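Local coordinates for protein putative esterase PA1618 (Pseudomonas aeruginosa, PDB 4QD8) that probably hydrolyses acyl-CoA thioesters as a hotdog-fold thioesterase of the PaaI family, and binds phenacyl-CoA, at residues R28-D33 and S97-A102; E64-M69 and W116-S121; L73-S78 and T112-D117; A58-A63 and L85-N90. All coordinates share one frame; numbering follows the deposited sequence.

Contact 1 of 4, residues R28-D33 and S97-A102; sequences RFEAFD and SGRVTA
E30 and T101, the residues whose CA atoms come nearest at 9.1 Å, lie on strands that run in broadly the same sense, their segment axes 50° apart, with strand 36-42 hydrogen-bonded between them. What joins the two is therefore side chains reaching over the middle strand. The guanidinium of R28 lies flat on that of R99, planes 22° apart and centres 4.2 Å, and the closest atoms are R28 NH2 and R99 NE at 3.7 Å. Each arginine bends at chi3, which turns its flat end into the stack although the two side chains cross at about a right angle. E30 OE1 holds the R28 group at its edge in a salt bridge, though its 2.4 Å to R28 NH2 is doubtfully short; S40 OG bonds both E30 OE1 and R99 NH2. The carboxylate probably eases the meeting of two positive charges. A water spans the other end, 2.5 Å from E30 OE2 and 2.6 Å from T101 OG1. E30 and A31 both face T38 in a classic beta bulge. Beneath this surface layer of the hotdog sheet, A102 packs on L62 and L66 of helix 56-72 and on I118 and L120 of strand 113-121.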
loop_
_atom_site.group_PDB
_atom_site.type_symbol
_atom_site.label_atom_id
_atom_site.label_comp_id
_atom_site.label_asym_id
_atom_site.label_seq_id
_atom_site.Cartn_x
_atom_site.Cartn_y
_atom_site.Cartn_z
ATOM N N ARG A 28 -23.972 7.460 2.142
ATOM C CA ARG A 28 -24.866 8.254 1.319
ATOM C C ARG A 28 -24.071 8.909 0.202
ATOM O O ARG A 28 -23.166 9.700 0.471
ATOM C CB ARG A 28 -25.548 9.323 2.188
ATOM C CG ARG A 28 -26.557 10.190 1.450
ATOM C CD ARG A 28 -27.146 11.257 2.370
ATOM N NE ARG A 28 -26.174 12.296 2.714
ATOM C CZ ARG A 28 -26.169 12.973 3.861
ATOM N NH1 ARG A 28 -27.080 12.720 4.789
ATOM N NH2 ARG A 28 -25.240 13.893 4.086
ATOM N N PHE A 29 -24.392 8.569 -1.047
ATOM C CA PHE A 29 -23.828 9.295 -2.183
ATOM C C PHE A 29 -24.476 10.669 -2.233
ATOM O O PHE A 29 -25.705 10.765 -2.256
ATOM C CB PHE A 29 -24.047 8.517 -3.481
ATOM C CG PHE A 29 -23.238 7.251 -3.538
ATOM C CD1 PHE A 29 -23.700 6.092 -2.940
ATOM C CD2 PHE A 29 -21.989 7.242 -4.144
ATOM C CE1 PHE A 29 -22.936 4.926 -2.957
ATOM C CE2 PHE A 29 -21.223 6.094 -4.170
ATOM C CZ PHE A 29 -21.695 4.928 -3.571
ATOM N N GLU A 30 -23.647 11.714 -2.237
ATOM C CA GLU A 30 -24.098 13.076 -1.955
ATOM C C GLU A 30 -24.020 14.025 -3.128
ATOM O O GLU A 30 -24.841 14.936 -3.262
ATOM C CB GLU A 30 -23.212 13.690 -0.879
ATOM C CG GLU A 30 -22.953 12.805 0.295
ATOM C CD GLU A 30 -22.782 13.603 1.547
ATOM O OE1 GLU A 30 -23.534 13.335 2.511
ATOM O OE2 GLU A 30 -21.899 14.496 1.557
ATOM N N ALA A 31 -22.984 13.861 -3.938
ATOM C CA ALA A 31 -22.648 14.859 -4.939
ATOM C C ALA A 31 -21.783 14.263 -6.025
ATOM O O ALA A 31 -21.115 13.247 -5.824
ATOM C CB ALA A 31 -21.923 16.024 -4.289
ATOM N N PHE A 32 -21.805 14.901 -7.187
ATOM C CA PHE A 32 -20.869 14.572 -8.246
ATOM C C PHE A 32 -20.632 15.785 -9.132
ATOM O O PHE A 32 -21.413 16.738 -9.122
ATOM C CB PHE A 32 -21.360 13.380 -9.068
ATOM C CG PHE A 32 -22.548 13.680 -9.946
ATOM C CD1 PHE A 32 -22.370 14.136 -11.248
ATOM C CD2 PHE A 32 -23.840 13.484 -9.471
ATOM C CE1 PHE A 32 -23.462 14.406 -12.061
ATOM C CE2 PHE A 32 -24.942 13.749 -10.278
ATOM C CZ PHE A 32 -24.750 14.213 -11.577
ATOM N N ASP A 33 -19.532 15.763 -9.872
ATOM C CA ASP A 33 -19.350 16.714 -10.965
ATOM C C ASP A 33 -18.640 16.015 -12.113
ATOM O O ASP A 33 -18.601 14.787 -12.150
ATOM C CB ASP A 33 -18.650 18.010 -10.517
ATOM C CG ASP A 33 -17.278 17.777 -9.899
ATOM O OD1 ASP A 33 -16.658 16.724 -10.143
ATOM O OD2 ASP A 33 -16.807 18.671 -9.164
ATOM N N SER A 97 -17.264 11.781 16.058
ATOM C CA SER A 97 -18.677 12.028 15.803
ATOM C C SER A 97 -18.857 12.812 14.518
ATOM O O SER A 97 -17.881 13.121 13.824
ATOM C CB SER A 97 -19.301 12.794 16.971
ATOM O OG SER A 97 -18.605 14.008 17.175
ATOM N N GLY A 98 -20.107 13.137 14.203
ATOM C CA GLY A 98 -20.435 13.798 12.954
ATOM C C GLY A 98 -20.406 12.815 11.800
ATOM O O GLY A 98 -20.790 11.657 11.957
ATOM N N ARG A 99 -19.960 13.287 10.639
ATOM C CA ARG A 99 -19.858 12.431 9.456
ATOM C C ARG A 99 -18.473 12.542 8.837
ATOM O O ARG A 99 -17.767 13.540 9.018
ATOM C CB ARG A 99 -20.910 12.812 8.407
ATOM C CG ARG A 99 -22.361 12.714 8.884
ATOM C CD ARG A 99 -23.326 13.098 7.780
ATOM N NE ARG A 99 -23.360 12.123 6.692
ATOM C CZ ARG A 99 -23.971 10.945 6.760
ATOM N NH1 ARG A 99 -24.596 10.579 7.873
ATOM N NH2 ARG A 99 -23.957 10.120 5.717
ATOM N N VAL A 100 -18.089 11.504 8.104
ATOM C CA VAL A 100 -16.854 11.546 7.341
ATOM C C VAL A 100 -17.225 11.576 5.859
ATOM O O VAL A 100 -18.095 10.821 5.411
ATOM C CB VAL A 100 -15.915 10.368 7.692
ATOM C CG1 VAL A 100 -16.604 9.025 7.502
ATOM C CG2 VAL A 100 -14.616 10.452 6.889
ATOM N N THR A 101 -16.592 12.479 5.113
ATOM C CA THR A 101 -16.929 12.704 3.703
ATOM C C THR A 101 -15.763 12.292 2.808
ATOM O O THR A 101 -14.629 12.704 3.044
ATOM C CB THR A 101 -17.251 14.189 3.471
ATOM O OG1 THR A 101 -18.387 14.557 4.265
ATOM C CG2 THR A 101 -17.575 14.457 2.004
ATOM N N ALA A 102 -16.047 11.476 1.791
ATOM C CA ALA A 102 -15.010 10.990 0.886
ATOM C C ALA A 102 -15.247 11.563 -0.503
ATOM O O ALA A 102 -16.382 11.618 -0.965
ATOM C CB ALA A 102 -15.029 9.467 0.831
HETATM O O HOH W 1 -20.741 15.512 3.511
#

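Contact 2 of 4, residues E64-M69 and W116-S121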
loop_
_atom_site.group_PDB
_atom_site.type_symbol
_atom_site.label_atom_id
_atom_site.label_comp_id
_atom_site.label_asym_id
_atom_site.label_seq_id
_atom_site.Cartn_x
_atom_site.Cartn_y
_atom_site.Cartn_z
ATOM N N GLU A 64 -13.870 2.290 -0.610
ATOM C CA GLU A 64 -14.048 1.230 -1.608
ATOM C C GLU A 64 -15.461 1.239 -2.200
ATOM O O GLU A 64 -15.630 0.954 -3.389
ATOM C CB GLU A 64 -13.650 -0.153 -1.057
ATOM C CG GLU A 64 -13.577 -1.206 -2.154
ATOM C CD GLU A 64 -12.542 -2.311 -1.923
ATOM O OE1 GLU A 64 -11.564 -2.141 -1.139
ATOM O OE2 GLU A 64 -12.720 -3.348 -2.578
ATOM N N SER A 65 -16.468 1.595 -1.398
ATOM C CA SER A 65 -17.827 1.764 -1.920
ATOM C C SER A 65 -17.838 2.854 -2.974
ATOM O O SER A 65 -18.423 2.693 -4.043
ATOM C CB SER A 65 -18.811 2.179 -0.813
ATOM O OG SER A 65 -19.379 1.052 -0.179
ATOM N N LEU A 66 -17.198 3.967 -2.646
ATOM C CA LEU A 66 -17.192 5.145 -3.489
ATOM C C LEU A 66 -16.433 4.868 -4.774
ATOM O O LEU A 66 -16.944 5.101 -5.860
ATOM C CB LEU A 66 -16.566 6.324 -2.735
ATOM C CG LEU A 66 -16.478 7.635 -3.506
ATOM C CD1 LEU A 66 -17.855 8.018 -4.048
ATOM C CD2 LEU A 66 -15.944 8.723 -2.600
ATOM N N GLY A 67 -15.215 4.349 -4.658
ATOM C CA GLY A 67 -14.418 4.062 -5.839
ATOM C C GLY A 67 -14.987 2.962 -6.717
ATOM O O GLY A 67 -14.869 3.035 -7.947
ATOM N N SER A 68 -15.588 1.942 -6.114
ATOM C CA SER A 68 -16.175 0.862 -6.908
ATOM C C SER A 68 -17.370 1.371 -7.703
ATOM O O SER A 68 -17.563 0.994 -8.865
ATOM C CB SER A 68 -16.590 -0.312 -6.028
ATOM O OG SER A 68 -15.448 -0.853 -5.383
ATOM N N MET A 69 -18.163 2.236 -7.082
ATOM C CA MET A 69 -19.314 2.818 -7.766
ATOM C C MET A 69 -18.833 3.731 -8.885
ATOM O O MET A 69 -19.387 3.729 -9.992
ATOM C CB MET A 69 -20.194 3.599 -6.795
ATOM C CG MET A 69 -21.507 4.047 -7.403
ATOM S SD MET A 69 -22.562 2.622 -7.723
ATOM C CE MET A 69 -23.062 2.200 -6.053
ATOM N N TRP A 116 -8.148 5.022 -8.399
ATOM C CA TRP A 116 -8.890 6.149 -7.833
ATOM C C TRP A 116 -8.150 6.748 -6.635
ATOM O O TRP A 116 -7.586 6.004 -5.825
ATOM C CB TRP A 116 -10.276 5.682 -7.357
ATOM C CG TRP A 116 -11.161 5.242 -8.485
ATOM C CD1 TRP A 116 -11.394 3.962 -8.895
ATOM C CD2 TRP A 116 -11.895 6.092 -9.368
ATOM N NE1 TRP A 116 -12.242 3.967 -9.986
ATOM C CE2 TRP A 116 -12.564 5.264 -10.294
ATOM C CE3 TRP A 116 -12.047 7.479 -9.475
ATOM C CZ2 TRP A 116 -13.383 5.779 -11.318
ATOM C CZ3 TRP A 116 -12.873 7.993 -10.491
ATOM C CH2 TRP A 116 -13.521 7.136 -11.394
ATOM N N ASP A 117 -8.173 8.075 -6.545
ATOM C CA ASP A 117 -7.619 8.830 -5.423
ATOM C C ASP A 117 -8.810 9.199 -4.542
ATOM O O ASP A 117 -9.756 9.834 -5.019
ATOM C CB ASP A 117 -6.942 10.088 -5.971
ATOM C CG ASP A 117 -6.507 11.052 -4.885
ATOM O OD1 ASP A 117 -5.749 10.654 -3.982
ATOM O OD2 ASP A 117 -6.905 12.227 -4.963
ATOM N N ILE A 118 -8.815 8.784 -3.274
ATOM C CA ILE A 118 -9.981 9.056 -2.433
ATOM C C ILE A 118 -9.558 9.813 -1.179
ATOM O O ILE A 118 -8.710 9.341 -0.418
ATOM C CB ILE A 118 -10.749 7.765 -2.099
ATOM C CG1 ILE A 118 -11.208 7.114 -3.408
ATOM C CG2 ILE A 118 -11.985 8.073 -1.242
ATOM C CD1 ILE A 118 -11.288 5.623 -3.355
ATOM N N ARG A 119 -10.122 11.008 -0.999
ATOM C CA ARG A 119 -9.754 11.872 0.134
ATOM C C ARG A 119 -10.917 11.982 1.121
ATOM O O ARG A 119 -12.036 12.315 0.727
ATOM C CB ARG A 119 -9.393 13.291 -0.342
ATOM C CG ARG A 119 -8.353 13.400 -1.457
ATOM C CD ARG A 119 -7.025 12.810 -1.062
ATOM N NE ARG A 119 -6.052 12.951 -2.146
ATOM C CZ ARG A 119 -5.210 13.973 -2.276
ATOM N NH1 ARG A 119 -5.198 14.950 -1.376
ATOM N NH2 ARG A 119 -4.368 14.006 -3.300
ATOM N N LEU A 120 -10.641 11.743 2.404
ATOM C CA LEU A 120 -11.677 11.774 3.435
ATOM C C LEU A 120 -11.392 12.879 4.437
ATOM O O LEU A 120 -10.227 13.180 4.742
ATOM C CB LEU A 120 -11.765 10.436 4.182
ATOM C CG LEU A 120 -12.484 9.278 3.487
ATOM C CD1 LEU A 120 -11.675 8.788 2.302
ATOM C CD2 LEU A 120 -12.725 8.145 4.455
ATOM N N SER A 121 -12.465 13.463 4.952
ATOM C CA SER A 121 -12.347 14.486 5.987
ATOM C C SER A 121 -13.578 14.477 6.887
ATOM O O SER A 121 -14.687 14.108 6.467
ATOM C CB SER A 121 -12.142 15.868 5.357
ATOM O OG SER A 121 -13.246 16.215 4.548
#
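One turn of helix ahead of the place where G67 meets W116, the carbonyl oxygen E64 O is gripped twice by S68: the backbone N binds it at 2.9 Å and the hydroxyl OG at 2.7 Å, from opposite faces of the carbonyl plane. S68 thus folds its hydroxyl back onto its own helix. That helix, 56-72, is the central one of the hotdog fold, and here it lies on strand 113-121 of the sheet that wraps it, the segment axes 9.3 Å apart at 143°. With no side chain at G67, the backbones come close, CA of G67 to CA of W116 being 6.2 Å. The G67 carbonyl sits over one face of the indole, its O 3.5 Å from W116 NE1, but the angle is poor and no bond results; NE1 turns to S71 OG instead. I118, on the same strand face as W116, uses two branches: CG2 meets L66 CD2 at 4.2 Å, while CD1 lies 4.3 Å from G67 CA. L66 goes on to pack on A102 and A104 of strand 99-106. On the flank away from this strand, E64 OE1 and S65 OG bond H91 and H55 of a second subunit. D117 and R119 alternate with W116 and I118 and so lie on the other face; D117 packs on R119 of a third subunit, and R119 on I107 of that subunit. Within the strand, R119 NE gives a nearly straight bond (170°) to D117 OD1 on its syn lone pair, the oxygen lying close to the guanidinium plane.

Contact 3 of 4, residues L73-S78 and T112-D117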
loop_
_atom_site.group_PDB
_atom_site.type_symbol
_atom_site.label_atom_id
_atom_site.label_comp_id
_atom_site.label_asym_id
_atom_site.label_seq_id
_atom_site.Cartn_x
_atom_site.Cartn_y
_atom_site.Cartn_z
ATOM N N LEU A 73 -19.585 3.407 -13.044
ATOM C CA LEU A 73 -20.131 4.503 -13.848
ATOM C C LEU A 73 -19.219 4.838 -15.022
ATOM O O LEU A 73 -19.546 5.694 -15.843
ATOM C CB LEU A 73 -20.314 5.753 -12.983
ATOM C CG LEU A 73 -21.357 5.673 -11.867
ATOM C CD1 LEU A 73 -21.233 6.832 -10.922
ATOM C CD2 LEU A 73 -22.755 5.648 -12.489
ATOM N N CYS A 74 -18.070 4.170 -15.090
ATOM C CA CYS A 74 -17.087 4.454 -16.135
ATOM C C CYS A 74 -16.892 3.317 -17.132
ATOM O O CYS A 74 -16.303 3.523 -18.193
ATOM C CB CYS A 74 -15.732 4.824 -15.526
ATOM S SG CYS A 74 -15.699 6.417 -14.697
ATOM N N VAL A 75 -17.367 2.122 -16.809
ATOM C CA VAL A 75 -17.227 1.014 -17.754
ATOM C C VAL A 75 -18.490 0.737 -18.542
ATOM O O VAL A 75 -19.574 1.207 -18.198
ATOM C CB VAL A 75 -16.810 -0.309 -17.078
ATOM C CG1 VAL A 75 -15.485 -0.147 -16.377
ATOM C CG2 VAL A 75 -17.895 -0.792 -16.132
ATOM N N ASP A 76 -18.319 -0.027 -19.617
ATOM C CA ASP A 76 -19.423 -0.592 -20.365
ATOM C C ASP A 76 -19.950 -1.791 -19.590
ATOM O O ASP A 76 -19.390 -2.885 -19.654
ATOM C CB ASP A 76 -18.924 -1.034 -21.743
ATOM C CG ASP A 76 -20.012 -1.669 -22.594
ATOM O OD1 ASP A 76 -21.145 -1.879 -22.104
ATOM O OD2 ASP A 76 -19.716 -1.978 -23.767
ATOM N N THR A 77 -21.046 -1.571 -18.874
ATOM C CA THR A 77 -21.603 -2.555 -17.964
ATOM C C THR A 77 -22.293 -3.721 -18.664
ATOM O O THR A 77 -22.684 -4.685 -18.013
ATOM C CB THR A 77 -22.586 -1.887 -17.002
ATOM O OG1 THR A 77 -23.422 -0.988 -17.744
ATOM C CG2 THR A 77 -21.824 -1.088 -15.959
ATOM N N SER A 78 -22.436 -3.632 -19.984
ATOM C CA SER A 78 -23.001 -4.734 -20.761
ATOM C C SER A 78 -21.932 -5.767 -21.089
ATOM O O SER A 78 -22.240 -6.875 -21.522
ATOM C CB SER A 78 -23.638 -4.222 -22.058
ATOM O OG SER A 78 -22.687 -3.559 -22.872
ATOM N N THR A 112 -7.867 -2.446 -18.258
ATOM C CA THR A 112 -8.026 -3.601 -17.368
ATOM C C THR A 112 -7.974 -3.225 -15.886
ATOM O O THR A 112 -8.378 -4.014 -15.035
ATOM C CB THR A 112 -6.977 -4.686 -17.637
ATOM O OG1 THR A 112 -5.670 -4.153 -17.433
ATOM C CG2 THR A 112 -7.085 -5.196 -19.068
ATOM N N THR A 113 -7.482 -2.026 -15.588
ATOM C CA THR A 113 -7.459 -1.537 -14.203
ATOM C C THR A 113 -7.858 -0.079 -14.129
ATOM O O THR A 113 -7.654 0.678 -15.074
ATOM C CB THR A 113 -6.063 -1.667 -13.550
ATOM O OG1 THR A 113 -5.125 -0.883 -14.295
ATOM C CG2 THR A 113 -5.609 -3.117 -13.491
ATOM N N HIS A 114 -8.431 0.315 -12.994
ATOM C CA HIS A 114 -8.727 1.714 -12.722
ATOM C C HIS A 114 -8.031 2.045 -11.425
ATOM O O HIS A 114 -7.967 1.202 -10.531
ATOM C CB HIS A 114 -10.220 1.938 -12.484
ATOM C CG HIS A 114 -11.073 1.798 -13.701
ATOM N ND1 HIS A 114 -12.451 1.841 -13.643
ATOM C CD2 HIS A 114 -10.756 1.613 -15.007
ATOM C CE1 HIS A 114 -12.944 1.704 -14.863
ATOM N NE2 HIS A 114 -11.941 1.553 -15.706
ATOM N N VAL A 115 -7.530 3.266 -11.316
ATOM C CA VAL A 115 -6.928 3.726 -10.060
ATOM C C VAL A 115 -7.638 5.013 -9.633
ATOM O O VAL A 115 -7.721 5.977 -10.406
ATOM C CB VAL A 115 -5.409 3.952 -10.212
ATOM C CG1 VAL A 115 -4.788 4.374 -8.871
ATOM C CG2 VAL A 115 -4.712 2.690 -10.718
ATOM N N TRP A 116 -8.148 5.022 -8.399
ATOM C CA TRP A 116 -8.890 6.149 -7.833
ATOM C C TRP A 116 -8.150 6.748 -6.635
ATOM O O TRP A 116 -7.586 6.004 -5.825
ATOM C CB TRP A 116 -10.276 5.682 -7.357
ATOM C CG TRP A 116 -11.161 5.242 -8.485
ATOM C CD1 TRP A 116 -11.394 3.962 -8.895
ATOM C CD2 TRP A 116 -11.895 6.092 -9.368
ATOM N NE1 TRP A 116 -12.242 3.967 -9.986
ATOM C CE2 TRP A 116 -12.564 5.264 -10.294
ATOM C CE3 TRP A 116 -12.047 7.479 -9.475
ATOM C CZ2 TRP A 116 -13.383 5.779 -11.318
ATOM C CZ3 TRP A 116 -12.873 7.993 -10.491
ATOM C CH2 TRP A 116 -13.521 7.136 -11.394
ATOM N N ASP A 117 -8.173 8.075 -6.545
ATOM C CA ASP A 117 -7.619 8.830 -5.423
ATOM C C ASP A 117 -8.810 9.199 -4.542
ATOM O O ASP A 117 -9.756 9.834 -5.019
ATOM C CB ASP A 117 -6.942 10.088 -5.971
ATOM C CG ASP A 117 -6.507 11.052 -4.885
ATOM O OD1 ASP A 117 -5.749 10.654 -3.982
ATOM O OD2 ASP A 117 -6.905 12.227 -4.963
#
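Van der Waals contact between V75 and H114 is the closest part of this junction, in which the loop leaving the central hotdog helix, 56-72, folds over the start of strand 113-121, on which that helix also lies. V75 CG1 comes 3.5 Å from H114 CE1, the two side chains meeting at a slant, and C74 CB adds a longer touch at 4.2 Å to the same CE1. The second kind is sulfur-aromatic. C74, with SG beside its backbone N (chi1 -70°), reaches the six-membered ring of W116 at its edge: SG is 4.0 Å from CH2 and 5.2 Å from the ring centroid, 87° off the ring normal. The polar bonds run to S71 or stay within the loop. H114 ND1 and W116 NE1 both bond S71 OG, so one hydroxyl ties both rings to the end of the helix. D76 OD1 accepts from S78 N at 3.0 Å in an Asx turn, the donor coming from above the carboxylate plane. L109 of strand 108-109 touches C74, H114 and W116 alike. Chemically, then, the loop is held to the strand by dispersion and by a sulfur near the C-H rim of the indole, while S71 pins the ring nitrogens named.

Contact 4 of 4, residues A58-A63 and L85-N90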
loop_
_atom_site.group_PDB
_atom_site.type_symbol
_atom_site.label_atom_id
_atom_site.label_comp_id
_atom_site.label_asym_id
_atom_site.label_seq_id
_atom_site.Cartn_x
_atom_site.Cartn_y
_atom_site.Cartn_z
ATOM N N ALA A 58 -13.698 1.067 8.539
ATOM C CA ALA A 58 -14.920 1.731 8.083
ATOM C C ALA A 58 -14.581 2.841 7.081
ATOM O O ALA A 58 -15.312 3.046 6.099
ATOM C CB ALA A 58 -15.720 2.274 9.274
ATOM N N SER A 59 -13.479 3.553 7.311
ATOM C CA SER A 59 -13.009 4.538 6.340
ATOM C C SER A 59 -12.746 3.858 5.009
ATOM O O SER A 59 -13.060 4.413 3.951
ATOM C CB SER A 59 -11.730 5.236 6.801
ATOM O OG SER A 59 -12.020 6.202 7.794
ATOM N N VAL A 60 -12.193 2.652 5.067
ATOM C CA VAL A 60 -11.885 1.918 3.844
ATOM C C VAL A 60 -13.171 1.402 3.166
ATOM O O VAL A 60 -13.270 1.437 1.940
ATOM C CB VAL A 60 -10.827 0.817 4.074
ATOM C CG1 VAL A 60 -10.555 0.043 2.767
ATOM C CG2 VAL A 60 -9.521 1.446 4.578
ATOM N N VAL A 61 -14.171 0.978 3.943
ATOM C CA VAL A 61 -15.465 0.612 3.342
ATOM C C VAL A 61 -16.029 1.797 2.552
ATOM O O VAL A 61 -16.481 1.643 1.411
ATOM C CB VAL A 61 -16.518 0.183 4.393
ATOM C CG1 VAL A 61 -17.874 -0.083 3.705
ATOM C CG2 VAL A 61 -16.069 -1.062 5.134
ATOM N N LEU A 62 -16.010 2.981 3.154
ATOM C CA LEU A 62 -16.481 4.168 2.453
ATOM C C LEU A 62 -15.682 4.397 1.167
ATOM O O LEU A 62 -16.260 4.597 0.090
ATOM C CB LEU A 62 -16.403 5.393 3.358
ATOM C CG LEU A 62 -16.827 6.713 2.719
ATOM C CD1 LEU A 62 -18.233 6.605 2.118
ATOM C CD2 LEU A 62 -16.757 7.824 3.780
ATOM N N ALA A 63 -14.360 4.320 1.270
ATOM C CA ALA A 63 -13.499 4.571 0.114
ATOM C C ALA A 63 -13.759 3.560 -0.989
ATOM O O ALA A 63 -13.866 3.927 -2.173
ATOM C CB ALA A 63 -12.030 4.542 0.527
ATOM N N LEU A 85 -9.191 -4.662 -6.499
ATOM C CA LEU A 85 -7.992 -5.471 -6.663
ATOM C C LEU A 85 -6.961 -5.177 -5.572
ATOM O O LEU A 85 -6.398 -6.092 -4.980
ATOM C CB LEU A 85 -7.389 -5.247 -8.053
ATOM C CG LEU A 85 -6.154 -6.061 -8.436
ATOM C CD1 LEU A 85 -6.536 -7.519 -8.587
ATOM C CD2 LEU A 85 -5.531 -5.529 -9.727
ATOM N N GLU A 86 -6.706 -3.900 -5.328
ATOM C CA GLU A 86 -5.776 -3.511 -4.269
ATOM C C GLU A 86 -6.275 -2.236 -3.636
ATOM O O GLU A 86 -6.786 -1.355 -4.315
ATOM C CB GLU A 86 -4.371 -3.286 -4.846
ATOM C CG GLU A 86 -3.230 -3.601 -3.856
ATOM C CD GLU A 86 -2.882 -2.448 -2.952
ATOM O OE1 GLU A 86 -3.320 -1.308 -3.221
ATOM O OE2 GLU A 86 -2.143 -2.690 -1.968
ATOM N N VAL A 87 -6.135 -2.117 -2.324
ATOM C CA VAL A 87 -6.528 -0.875 -1.673
ATOM C C VAL A 87 -5.500 -0.548 -0.610
ATOM O O VAL A 87 -4.912 -1.440 -0.009
ATOM C CB VAL A 87 -7.959 -0.963 -1.061
ATOM C CG1 VAL A 87 -8.030 -1.969 0.103
ATOM C CG2 VAL A 87 -8.444 0.426 -0.637
ATOM N N ASN A 88 -5.278 0.735 -0.389
ATOM C CA ASN A 88 -4.383 1.158 0.680
ATOM C C ASN A 88 -4.885 2.477 1.234
ATOM O O ASN A 88 -5.624 3.192 0.568
ATOM C CB ASN A 88 -2.934 1.265 0.197
ATOM C CG ASN A 88 -2.767 2.235 -0.970
ATOM O OD1 ASN A 88 -2.877 3.451 -0.810
ATOM N ND2 ASN A 88 -2.540 1.688 -2.161
ATOM N N ALA A 89 -4.525 2.784 2.471
ATOM C CA ALA A 89 -4.976 4.034 3.077
ATOM C C ALA A 89 -4.013 4.476 4.163
ATOM O O ALA A 89 -3.460 3.646 4.883
ATOM C CB ALA A 89 -6.376 3.858 3.666
ATOM N N ASN A 90 -3.805 5.782 4.255
ATOM C CA ASN A 90 -3.205 6.357 5.471
ATOM C C ASN A 90 -4.292 6.954 6.346
ATOM O O ASN A 90 -5.100 7.754 5.883
ATOM C CB ASN A 90 -2.183 7.441 5.120
ATOM C CG ASN A 90 -0.793 6.888 4.919
ATOM O OD1 ASN A 90 0.053 6.918 5.830
ATOM N ND2 ASN A 90 -0.537 6.372 3.731
#
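V60 and V87 reach toward each other tip to tip, the methyl CG1 of V60 lying 4.0 Å from CG2 of V87. The forked end of V60 serves two strand residues at once. Its CG1, opposite the backbone N across the first torsion (chi1 179°), goes to V87, while CG2 turns to A89 and sits 4.1 Å from A89 CB. V87 and A89, two residues apart, point the same way off strand 80-91, so the helix side chain settles across both; the CA atoms of V60 and A89 are 7.3 Å apart. N88, between them, points away. On that far face N88 ND2 donates at 3.3 Å to E86 OE1, using the syn lone pair of the carboxylate, and N88 OD1 is taken by R132 of a third subunit. The contact is thus the helix-on-sheet packing of the hotdog core, with subunit contacts on the other face. Beside it, A63 leans on A131 of strand 127-139 and I118 of strand 113-121, and V87 on L133. Strand 80-91 pairs antiparallel with 127-139 on one edge and, on the other, with a strand of a second subunit, which carries the sheet across the interface.

From the N terminus, contact 1 opens first: 28-33 waits until 97-102 to close a loop that contains helix 56-72 and strand 80-91. Contact 4, from 58-63 to 85-90, nests inside it. Contacts 2 and 3 start farther along, at 64-69 and in the loop at 73-78, and both return to strand 113-121, sharing W116 and D117; each crosses contacts 1 and 4. Contacts 2 and 4 set successive turns of the one helix on different strands, their centres about 8 Å apart. Contact 1 is joined to contact 2 through T101 N and S121 O, a probable hydrogen bond between neighbouring strands, and lies across the chain's centre from contact 3.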